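Colicin-B (Escherichia coli, PDB 1RH1) kills Escherichia coli and closely related bacteria by forming channels that depolarise the cytoplasmic membrane and dissipate cellular energy. Local coordinates at residues Val63-Gly67 / Ile68-Ile72; Val143-Leu147 / Glu148-Asp152; Phe475-Ala479 / Thr480-Phe484. All coordinates share one frame; numbering follows the deposited sequence.

Contact 1 (Val63-Gly67 / Ile68-Ile72); sequences VLFPG and IIRRI
The guanidinium group of Arg70 meets the backbone carbonyl of Val63 at its edge, with O lying close to the guanidinium plane. The NE of Arg70 gives the stronger bond, 3.1 Å to Val63 O with an N-H...O angle of 160°, while NH2 adds a weak second one to the same oxygen. A chain bent at chi2 and chi3 folds the arginine back to this position. Its NH2 also comes obliquely up to CE1 of Phe65, and Val63 CG1 lies over one face of the Phe65 ring, offset toward the rim. His91 meets the same ring edge-to-face. Between the two strands the chain reverses in a type II beta turn from Phe65 to Ile68, closed by Ile68 N to Phe65 O at 3.3 Å, with Gly67 taking the positive phi (90°) of the third position. Ile68 extends CD1 to within 4.2 Å of Phe65 CB, and beyond the turn Leu64 CD1 touches Ile72 CD1 at 3.7 Å. Arg70 NH1 has a weak, long ion pair with Glu244. The cation thus bonds to an uncharged backbone oxygen, tying strand 70-73 to the end of strand 62-64 through a side chain.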
loop_
_atom_site.group_PDB
_atom_site.type_symbol
_atom_site.label_atom_id
_atom_site.label_comp_id
_atom_site.label_asym_id
_atom_site.label_seq_id
_atom_site.Cartn_x
_atom_site.Cartn_y
_atom_site.Cartn_z
ATOM N N VAL A 63 12.426 26.185 -22.595
ATOM C CA VAL A 63 11.672 27.000 -21.641
ATOM C C VAL A 63 10.649 26.146 -20.923
ATOM O O VAL A 63 9.812 25.465 -21.513
ATOM C CB VAL A 63 10.929 28.152 -22.355
ATOM C CG1 VAL A 63 10.117 28.986 -21.399
ATOM C CG2 VAL A 63 11.952 29.071 -22.964
ATOM N N LEU A 64 10.700 26.269 -19.616
ATOM C CA LEU A 64 9.790 25.569 -18.750
ATOM C C LEU A 64 8.602 26.397 -18.247
ATOM O O LEU A 64 8.685 27.026 -17.178
ATOM C CB LEU A 64 10.643 25.052 -17.624
ATOM C CG LEU A 64 10.850 23.562 -17.470
ATOM C CD1 LEU A 64 11.001 22.859 -18.804
ATOM C CD2 LEU A 64 12.047 23.396 -16.561
ATOM N N PHE A 65 7.517 26.403 -19.069
ATOM C CA PHE A 65 6.222 27.014 -18.738
ATOM C C PHE A 65 5.438 25.971 -17.949
ATOM O O PHE A 65 5.504 24.780 -18.290
ATOM C CB PHE A 65 5.344 27.310 -19.916
ATOM C CG PHE A 65 5.977 28.144 -20.987
ATOM C CD1 PHE A 65 6.357 27.542 -22.180
ATOM C CD2 PHE A 65 6.166 29.505 -20.789
ATOM C CE1 PHE A 65 6.934 28.312 -23.189
ATOM C CE2 PHE A 65 6.747 30.274 -21.802
ATOM C CZ PHE A 65 7.131 29.680 -23.002
ATOM N N PRO A 66 4.684 26.306 -16.888
ATOM C CA PRO A 66 4.012 25.304 -16.073
ATOM C C PRO A 66 2.870 24.634 -16.809
ATOM O O PRO A 66 2.102 25.243 -17.570
ATOM C CB PRO A 66 3.613 26.066 -14.818
ATOM C CG PRO A 66 3.554 27.518 -15.199
ATOM C CD PRO A 66 4.601 27.640 -16.289
ATOM N N GLY A 67 2.958 23.309 -16.644
ATOM C CA GLY A 67 2.023 22.372 -17.234
ATOM C C GLY A 67 2.425 21.889 -18.608
ATOM O O GLY A 67 1.926 20.857 -19.035
ATOM N N ILE A 68 3.304 22.595 -19.327
ATOM C CA ILE A 68 3.733 22.191 -20.666
ATOM C C ILE A 68 5.026 21.346 -20.686
ATOM O O ILE A 68 6.141 21.832 -20.460
ATOM C CB ILE A 68 3.875 23.504 -21.548
ATOM C CG1 ILE A 68 2.535 24.218 -21.707
ATOM C CG2 ILE A 68 4.306 23.151 -22.959
ATOM C CD1 ILE A 68 2.538 25.581 -22.444
ATOM N N ILE A 69 4.846 20.050 -21.005
ATOM C CA ILE A 69 5.915 19.053 -21.129
ATOM C C ILE A 69 6.910 19.376 -22.228
ATOM O O ILE A 69 6.555 19.789 -23.339
ATOM C CB ILE A 69 5.364 17.650 -21.439
ATOM C CG1 ILE A 69 4.345 17.235 -20.414
ATOM C CG2 ILE A 69 6.490 16.641 -21.403
ATOM C CD1 ILE A 69 3.702 15.893 -20.759
ATOM N N ARG A 70 8.176 19.139 -21.850
ATOM C CA ARG A 70 9.343 19.369 -22.685
ATOM C C ARG A 70 10.394 18.275 -22.572
ATOM O O ARG A 70 10.748 17.745 -21.520
ATOM C CB ARG A 70 10.003 20.680 -22.323
ATOM C CG ARG A 70 9.145 21.900 -22.506
ATOM C CD ARG A 70 8.978 22.296 -23.950
ATOM N NE ARG A 70 9.261 23.720 -24.013
ATOM C CZ ARG A 70 9.584 24.394 -25.114
ATOM N NH1 ARG A 70 9.663 23.780 -26.297
ATOM N NH2 ARG A 70 9.861 25.695 -24.998
ATOM N N ARG A 71 10.881 18.012 -23.777
ATOM C CA ARG A 71 11.897 17.035 -24.068
ATOM C C ARG A 71 13.256 17.719 -23.976
ATOM O O ARG A 71 13.673 18.524 -24.816
ATOM C CB ARG A 71 11.533 16.525 -25.434
ATOM C CG ARG A 71 12.375 15.419 -25.973
ATOM C CD ARG A 71 11.634 14.815 -27.143
ATOM N NE ARG A 71 12.463 13.743 -27.664
ATOM C CZ ARG A 71 12.246 12.453 -27.377
ATOM N NH1 ARG A 71 11.236 12.074 -26.585
ATOM N NH2 ARG A 71 13.058 11.522 -27.888
ATOM N N ILE A 72 13.897 17.427 -22.840
ATOM C CA ILE A 72 15.181 18.009 -22.461
ATOM C C ILE A 72 16.272 16.941 -22.559
ATOM O O ILE A 72 16.138 15.815 -22.083
ATOM C CB ILE A 72 14.938 18.633 -21.031
ATOM C CG1 ILE A 72 14.236 19.934 -21.300
ATOM C CG2 ILE A 72 16.156 19.035 -20.232
ATOM C CD1 ILE A 72 13.499 20.416 -20.070
#

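Contact 2 (Val143-Leu147 / Glu148-Asp152); sequences VTQQL and EQVTD
Gln146 and Gln149 pair across a strand-to-helix junction, a local contact where strand 139-146 of the mixed sheet leads directly into the short, weakly bonded helix 147-150. The sheet lies in the N-terminal part of the colicin, and the strand is flanked there by strands 70-73 and 281-286. Backbone bonds make the bend: Val150 N reaches Leu147 O at 3.1 Å, Thr151 N gives a weak bond to that same oxygen, and Gln149 N gives another weak one to Gln146 O. With CG anti to its carbonyl carbon (chi1 -66°) and the chain extended beyond, Gln149 carries its amide back over the last residue of the strand. Gln145 crosses the Gln149 side chain at about a right angle, and its CB packs on Val150 CG1 at 3.8 Å. Further along, Leu147 CD1 rests against Thr151 CG2, also at 3.8 Å, and Leu147 reaches on to Leu158 and Pro280. The hydroxyl of Thr151 is bonded to Pro166 O, which ties the end of the turn to strand 163-167. Glu148, bent at chi2, brings OE1 alongside Gln146 CB. Two N-H groups of Gln146 grip Gln149 OE1: the backbone N at 3.1 Å, tilted 16° from the carbonyl plane, and NE2, also at 3.1 Å and nearly straight at 169°, which comes from above that plane, the two amides standing almost perpendicular.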
loop_
_atom_site.group_PDB
_atom_site.type_symbol
_atom_site.label_atom_id
_atom_site.label_comp_id
_atom_site.label_asym_id
_atom_site.label_seq_id
_atom_site.Cartn_x
_atom_site.Cartn_y
_atom_site.Cartn_z
ATOM N N VAL A 143 8.209 18.497 -16.603
ATOM C CA VAL A 143 6.950 19.224 -16.424
ATOM C C VAL A 143 7.104 20.067 -15.187
ATOM O O VAL A 143 7.690 19.665 -14.186
ATOM C CB VAL A 143 5.703 18.371 -16.134
ATOM C CG1 VAL A 143 4.547 19.010 -16.874
ATOM C CG2 VAL A 143 5.882 16.914 -16.538
ATOM N N THR A 144 6.509 21.240 -15.239
ATOM C CA THR A 144 6.653 22.193 -14.167
ATOM C C THR A 144 5.316 22.641 -13.636
ATOM O O THR A 144 4.308 22.612 -14.340
ATOM C CB THR A 144 7.547 23.274 -14.813
ATOM O OG1 THR A 144 8.796 22.912 -14.245
ATOM C CG2 THR A 144 7.250 24.740 -14.596
ATOM N N GLN A 145 5.306 22.976 -12.348
ATOM C CA GLN A 145 4.145 23.532 -11.665
ATOM C C GLN A 145 4.527 24.522 -10.569
ATOM O O GLN A 145 5.438 24.268 -9.779
ATOM C CB GLN A 145 3.327 22.478 -10.972
ATOM C CG GLN A 145 2.539 21.482 -11.766
ATOM C CD GLN A 145 1.231 22.017 -12.285
ATOM O OE1 GLN A 145 1.202 22.745 -13.266
ATOM N NE2 GLN A 145 0.124 21.650 -11.650
ATOM N N GLN A 146 3.826 25.654 -10.470
ATOM C CA GLN A 146 3.994 26.582 -9.355
ATOM C C GLN A 146 3.693 25.907 -8.002
ATOM O O GLN A 146 2.869 24.985 -7.977
ATOM C CB GLN A 146 3.063 27.752 -9.564
ATOM C CG GLN A 146 3.463 28.652 -10.716
ATOM C CD GLN A 146 2.321 29.552 -11.161
ATOM O OE1 GLN A 146 2.417 30.780 -11.221
ATOM N NE2 GLN A 146 1.198 28.919 -11.510
ATOM N N LEU A 147 4.309 26.331 -6.874
ATOM C CA LEU A 147 4.156 25.646 -5.590
ATOM C C LEU A 147 2.721 25.375 -5.175
ATOM O O LEU A 147 2.315 24.247 -4.873
ATOM C CB LEU A 147 4.783 26.427 -4.449
ATOM C CG LEU A 147 4.764 25.683 -3.108
ATOM C CD1 LEU A 147 5.843 24.633 -3.110
ATOM C CD2 LEU A 147 4.999 26.625 -1.963
ATOM N N GLU A 148 1.961 26.465 -5.236
ATOM C CA GLU A 148 0.571 26.444 -4.872
ATOM C C GLU A 148 -0.258 25.532 -5.726
ATOM O O GLU A 148 -1.214 25.022 -5.168
ATOM C CB GLU A 148 -0.018 27.853 -4.919
ATOM C CG GLU A 148 0.294 28.774 -6.101
ATOM C CD GLU A 148 1.622 29.555 -6.072
ATOM O OE1 GLU A 148 1.911 30.236 -7.066
ATOM O OE2 GLU A 148 2.362 29.507 -5.075
ATOM N N GLN A 149 0.042 25.248 -7.000
ATOM C CA GLN A 149 -0.760 24.303 -7.770
ATOM C C GLN A 149 -0.609 22.861 -7.317
ATOM O O GLN A 149 -1.480 22.058 -7.652
ATOM C CB GLN A 149 -0.411 24.308 -9.242
ATOM C CG GLN A 149 -0.719 25.586 -9.986
ATOM C CD GLN A 149 -0.191 25.587 -11.422
ATOM O OE1 GLN A 149 0.988 25.816 -11.710
ATOM N NE2 GLN A 149 -1.107 25.343 -12.359
ATOM N N VAL A 150 0.450 22.468 -6.584
ATOM C CA VAL A 150 0.588 21.079 -6.124
ATOM C C VAL A 150 0.459 20.934 -4.628
ATOM O O VAL A 150 0.374 19.805 -4.147
ATOM C CB VAL A 150 1.942 20.437 -6.499
ATOM C CG1 VAL A 150 2.088 20.588 -7.977
ATOM C CG2 VAL A 150 3.134 21.088 -5.843
ATOM N N THR A 151 0.471 22.049 -3.883
ATOM C CA THR A 151 0.360 22.017 -2.438
ATOM C C THR A 151 -0.105 23.336 -1.832
ATOM O O THR A 151 0.154 24.405 -2.392
ATOM C CB THR A 151 1.734 21.588 -1.895
ATOM O OG1 THR A 151 1.608 21.484 -0.490
ATOM C CG2 THR A 151 2.840 22.542 -2.273
ATOM N N ASP A 152 -0.826 23.221 -0.687
ATOM C CA ASP A 152 -1.331 24.358 0.121
ATOM C C ASP A 152 -0.465 24.958 1.237
ATOM O O ASP A 152 -0.881 25.900 1.930
ATOM C CB ASP A 152 -2.665 24.003 0.769
ATOM C CG ASP A 152 -3.841 24.104 -0.185
ATOM O OD1 ASP A 152 -4.874 23.506 0.124
ATOM O OD2 ASP A 152 -3.733 24.777 -1.221
#

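Contact 3 (Phe475-Ala479 / Thr480-Phe484); sequences FGLSA and TVVGF
The backbone passes from an extended approach, with an inverse gamma turn centred on Gly476, into the first turn of helix 479-495, where Val482 N bonds to Ser478 O at 2.9 Å and Gly483 N to Ala479 O at 3.1 Å. The first of these bonds is almost perfectly straight, with an N-H...O angle of 179° and the donor nearly in line with the C=O bond; in the second the donor sits above the carbonyl plane.

Leu477, the last residue before the cap, turns its side chain toward the helix. Its CD1 meets Val481 CG1 at 3.5 Å, the two side chains crossing at about a right angle, and its CB lies 4.0 Å from Val482 CG2. In Val481, CG1 stands anti to the backbone N (chi1 -176°), which places this methyl against the leucine and leaves CG2 beside the serine hydroxyl. Ser478 occupies the N-cap position, and the contact of Leu477, just before it, with Val482, four residues after it, fits a hydrophobic staple. The serine OG lies 3.5 Å from Val481 CG2 and 3.8 Å from Thr480 OG1.

This is the start of the second of two hydrophobic segments predicted to span the membrane, in the pore-forming domain; here, in the water-soluble crystal form, the two are helices 457-472 and 479-495, joined by a short loop into the hydrophobic helical hairpin known from pore-forming colicins. Val481 also packs on Asp388 and Ile392 of helix 386-398, and Leu477 on Ala395 of the same helix. Val482 turns instead to the long helix 291-340, meeting Lys335 and Val336, while its CG2 lies 3.2 Å from Ser478 O. Ala479 touches Tyr339 of that long helix.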
loop_
_atom_site.group_PDB
_atom_site.type_symbol
_atom_site.label_atom_id
_atom_site.label_comp_id
_atom_site.label_asym_id
_atom_site.label_seq_id
_atom_site.Cartn_x
_atom_site.Cartn_y
_atom_site.Cartn_z
ATOM N N PHE A 475 -27.543 -24.683 21.048
ATOM C CA PHE A 475 -27.947 -26.012 21.433
ATOM C C PHE A 475 -29.131 -25.971 22.370
ATOM O O PHE A 475 -29.260 -25.061 23.199
ATOM C CB PHE A 475 -26.826 -26.718 22.131
ATOM C CG PHE A 475 -25.756 -27.339 21.262
ATOM C CD1 PHE A 475 -24.584 -27.794 21.889
ATOM C CD2 PHE A 475 -25.933 -27.490 19.883
ATOM C CE1 PHE A 475 -23.586 -28.405 21.139
ATOM C CE2 PHE A 475 -24.929 -28.100 19.141
ATOM C CZ PHE A 475 -23.766 -28.554 19.771
ATOM N N GLY A 476 -30.019 -26.954 22.203
ATOM C CA GLY A 476 -31.095 -27.099 23.163
ATOM C C GLY A 476 -30.546 -27.890 24.353
ATOM O O GLY A 476 -30.654 -29.131 24.354
ATOM N N LEU A 477 -29.913 -27.227 25.349
ATOM C CA LEU A 477 -29.345 -27.961 26.488
ATOM C C LEU A 477 -29.639 -27.267 27.817
ATOM O O LEU A 477 -29.749 -26.034 27.869
ATOM C CB LEU A 477 -27.816 -28.090 26.400
ATOM C CG LEU A 477 -27.078 -28.516 25.148
ATOM C CD1 LEU A 477 -25.614 -28.201 25.349
ATOM C CD2 LEU A 477 -27.328 -29.975 24.838
ATOM N N SER A 478 -29.714 -28.047 28.913
ATOM C CA SER A 478 -29.964 -27.501 30.235
ATOM C C SER A 478 -28.811 -26.647 30.776
ATOM O O SER A 478 -27.730 -26.636 30.193
ATOM C CB SER A 478 -30.257 -28.653 31.182
ATOM O OG SER A 478 -29.123 -29.274 31.772
ATOM N N ALA A 479 -28.983 -25.910 31.876
ATOM C CA ALA A 479 -27.917 -25.095 32.432
ATOM C C ALA A 479 -26.677 -25.819 32.953
ATOM O O ALA A 479 -25.566 -25.272 32.922
ATOM C CB ALA A 479 -28.436 -24.273 33.578
ATOM N N THR A 480 -26.841 -27.067 33.409
ATOM C CA THR A 480 -25.723 -27.827 33.956
ATOM C C THR A 480 -24.752 -28.103 32.844
ATOM O O THR A 480 -23.562 -27.825 32.954
ATOM C CB THR A 480 -26.142 -29.165 34.523
ATOM O OG1 THR A 480 -27.404 -28.985 35.131
ATOM C CG2 THR A 480 -25.171 -29.664 35.571
ATOM N N VAL A 481 -25.374 -28.576 31.761
ATOM C CA VAL A 481 -24.742 -28.917 30.507
ATOM C C VAL A 481 -24.156 -27.671 29.872
ATOM O O VAL A 481 -22.957 -27.688 29.624
ATOM C CB VAL A 481 -25.791 -29.569 29.612
ATOM C CG1 VAL A 481 -25.183 -30.042 28.318
ATOM C CG2 VAL A 481 -26.345 -30.781 30.330
ATOM N N VAL A 482 -24.891 -26.581 29.616
ATOM C CA VAL A 482 -24.325 -25.355 29.044
ATOM C C VAL A 482 -23.091 -24.875 29.813
ATOM O O VAL A 482 -22.150 -24.353 29.215
ATOM C CB VAL A 482 -25.416 -24.258 29.025
ATOM C CG1 VAL A 482 -24.919 -22.872 28.618
ATOM C CG2 VAL A 482 -26.422 -24.720 27.994
ATOM N N GLY A 483 -23.061 -25.090 31.130
ATOM C CA GLY A 483 -21.878 -24.772 31.898
ATOM C C GLY A 483 -20.690 -25.678 31.539
ATOM O O GLY A 483 -19.575 -25.196 31.329
ATOM N N PHE A 484 -20.900 -27.002 31.459
ATOM C CA PHE A 484 -19.840 -27.953 31.147
ATOM C C PHE A 484 -19.246 -27.648 29.777
ATOM O O PHE A 484 -18.022 -27.555 29.638
ATOM C CB PHE A 484 -20.383 -29.385 31.152
ATOM C CG PHE A 484 -19.287 -30.433 31.041
ATOM C CD1 PHE A 484 -18.955 -30.984 29.800
ATOM C CD2 PHE A 484 -18.582 -30.825 32.178
ATOM C CE1 PHE A 484 -17.917 -31.915 29.696
ATOM C CE2 PHE A 484 -17.548 -31.755 32.061
ATOM C CZ PHE A 484 -17.206 -32.300 30.828
#

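Contacts 1 and 2 share one sheet: strands 70-73 and 139-146 are neighbours in it, and Gly67 N lies 2.8 Å from Thr144 O, a probable hydrogen bond. Contact 3 belongs to the helical pore-forming part on the other side of the chain's centre, its nearest atoms about 66 Å from contact 1 and about 57 Å from contact 2. Contact 1 is buried, whereas contacts 2 and 3 are only partly so. An arginine on a backbone oxygen links two strands not paired with each other in the first, a glutamine oxygen held by a backbone and a side-chain N-H spans the strand-to-helix bend in the second, and aliphatic side chains dominate at the helix start in the third.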